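Local coordinates for Alr1010 protein (Nostoc, PDB 3URG) that probably binds calcium ions in this cyanobacterium, at residues Tyr54-Thr59 against Leu86-Asp91. Sequence-based numbering, arbitrary orientation.
Sequences YYLDDT and LGMAPD. With NA (sodium ion), chain C; MNB (5-mercapto-2-nitro-benzoic acid), chain B.
Asp-57 and Met-88 bring the two backbones nearest, with CA atoms 6.1 Å apart, where the last turns of helix 45-59 meet the loop that leaves strand 77-86 of the antiparallel sheet, turning a corner at Gly-87. The contact is the C-terminal end of a helix packed on the connection between two neighbouring antiparallel strands, 77-86 and 99-104, and is carried by one side chain, Met-88. Bends at chi2 (-56°) and chi3 (-70°) curl its chain, and the side chain crosses that of Leu-56 at about a right angle: CE of Met-88 rests 3.9 Å from CB of Leu-56 and also meets its CD1. Farther back, CG of Met-88 touches the side chain of Asp-57, 3.6 Å from both CB and OD2. No direct hydrogen bond spans the segments; instead a water donates to Asp-57 OD2 and accepts from Met-88 N, at 3.0 Å from each. Phe-62 touches both Asp-57 and Met-88, while Val-100 of strand 99-104 also packs on Met-88. The helix end doubles as a sodium site, completed by Leu-60 O and waters. Asp-57 serves it twice: its backbone O binds sodium directly at 2.5 Å, and its carboxylate OD2 accepts a hydrogen bond from a second water, itself 2.9 Å from the sodium ion.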
# COMPACT_ATOMS: atom_id res chain seq x y z
N TYR A 54 -7.82 4.74 -5.31
CA TYR A 54 -9.22 4.35 -5.13
C TYR A 54 -9.39 2.85 -4.93
O TYR A 54 -10.23 2.41 -4.13
CB TYR A 54 -10.08 4.80 -6.32
CG TYR A 54 -10.31 6.30 -6.38
CD1 TYR A 54 -10.39 7.05 -5.21
CD2 TYR A 54 -10.48 6.97 -7.59
CE1 TYR A 54 -10.60 8.42 -5.24
CE2 TYR A 54 -10.70 8.35 -7.64
CZ TYR A 54 -10.76 9.06 -6.46
OH TYR A 54 -10.98 10.43 -6.49
N TYR A 55 -8.62 2.04 -5.64
CA TYR A 55 -8.74 0.60 -5.46
C TYR A 55 -8.40 0.23 -4.00
O TYR A 55 -9.16 -0.47 -3.34
CB TYR A 55 -7.88 -0.18 -6.46
CG TYR A 55 -7.77 -1.67 -6.15
CD1 TYR A 55 -8.80 -2.56 -6.46
CD2 TYR A 55 -6.63 -2.18 -5.55
CE1 TYR A 55 -8.68 -3.92 -6.19
CE2 TYR A 55 -6.50 -3.53 -5.27
CZ TYR A 55 -7.53 -4.40 -5.59
OH TYR A 55 -7.36 -5.74 -5.29
N LEU A 56 -7.28 0.70 -3.51
CA LEU A 56 -6.83 0.38 -2.18
C LEU A 56 -7.78 0.91 -1.12
O LEU A 56 -8.14 0.23 -0.20
CB LEU A 56 -5.43 0.90 -1.97
CG LEU A 56 -4.31 0.18 -2.68
CD1 LEU A 56 -3.05 0.87 -2.56
CD2 LEU A 56 -4.18 -1.21 -2.26
N ASP A 57 -8.24 2.12 -1.33
CA ASP A 57 -9.21 2.73 -0.44
C ASP A 57 -10.49 1.92 -0.41
O ASP A 57 -11.14 1.85 0.62
CB ASP A 57 -9.55 4.15 -0.85
CG ASP A 57 -10.20 4.95 0.27
OD1 ASP A 57 -10.90 5.94 -0.02
OD2 ASP A 57 -10.01 4.58 1.45
N ASP A 58 -10.87 1.36 -1.54
CA ASP A 58 -12.08 0.56 -1.63
C ASP A 58 -11.94 -0.85 -1.07
O ASP A 58 -12.90 -1.40 -0.53
CB ASP A 58 -12.53 0.46 -3.08
CG ASP A 58 -13.84 1.14 -3.32
OD1 ASP A 58 -14.89 0.54 -2.97
OD2 ASP A 58 -13.83 2.28 -3.84
N THR A 59 -10.76 -1.43 -1.21
CA THR A 59 -10.57 -2.86 -1.00
C THR A 59 -9.97 -3.20 0.38
O THR A 59 -10.30 -4.24 0.96
CB THR A 59 -9.70 -3.45 -2.11
OG1 THR A 59 -10.19 -2.97 -3.38
CG2 THR A 59 -9.71 -4.99 -2.09
N LEU A 86 -5.50 3.25 9.75
CA LEU A 86 -6.79 3.95 9.81
C LEU A 86 -7.44 4.20 8.45
O LEU A 86 -8.66 4.31 8.35
CB LEU A 86 -6.61 5.30 10.52
CG LEU A 86 -6.64 5.35 12.05
CD1 LEU A 86 -6.44 3.98 12.71
CD2 LEU A 86 -5.64 6.36 12.57
N GLY A 87 -6.63 4.30 7.41
CA GLY A 87 -7.16 4.59 6.08
C GLY A 87 -6.04 5.06 5.18
O GLY A 87 -4.88 5.08 5.59
N MET A 88 -6.37 5.40 3.93
CA MET A 88 -5.39 5.97 3.03
C MET A 88 -5.00 7.33 3.57
O MET A 88 -5.83 8.02 4.16
CB MET A 88 -5.97 6.13 1.62
CG MET A 88 -6.49 4.83 1.01
SD MET A 88 -5.22 3.54 0.99
CE MET A 88 -4.08 4.14 -0.26
N ALA A 89 -3.78 7.72 3.36
CA ALA A 89 -3.38 9.04 3.72
C ALA A 89 -4.04 9.97 2.75
O ALA A 89 -4.30 9.61 1.65
CB ALA A 89 -1.94 9.16 3.63
N PRO A 90 -4.24 11.21 3.14
CA PRO A 90 -4.79 12.15 2.20
C PRO A 90 -3.86 12.20 1.01
O PRO A 90 -2.70 11.90 1.10
CB PRO A 90 -4.73 13.46 2.96
CG PRO A 90 -3.76 13.23 4.05
CD PRO A 90 -3.94 11.85 4.43
N ASP A 91 -4.43 12.47 -0.13
CA ASP A 91 -3.82 12.13 -1.42
C ASP A 91 -2.75 13.12 -1.89
O ASP A 91 -2.53 13.27 -3.10
CB ASP A 91 -4.89 11.89 -2.51
CG ASP A 91 -5.81 13.08 -2.73
OD1 ASP A 91 -5.57 14.16 -2.14
OD2 ASP A 91 -6.78 12.93 -3.50
NA NA C . -11.85 0.71 2.77
C6 MNB B . -5.48 12.65 -6.73
C1 MNB B . -5.48 13.64 -7.65
C2 MNB B . -4.95 13.38 -8.96
C3 MNB B . -4.43 12.08 -9.26
C4 MNB B . -4.43 11.06 -8.29
C5 MNB B . -4.93 11.32 -7.06
S5 MNB B . -4.97 10.06 -5.83
C10 MNB B . -6.04 14.96 -7.21
O12 MNB B . -6.04 15.94 -7.93
O11 MNB B . -6.49 15.11 -5.92
N7 MNB B . -4.90 14.34 -10.03
O9 MNB B . -4.36 14.00 -11.16
O8 MNB B . -5.43 15.51 -9.92
O HOH W 1 -9.19 6.28 3.78
O HOH W 2 -12.36 3.51 2.99
O HOH W 3 -14.19 -0.32 1.75
O HOH W 4 -12.92 0.50 5.29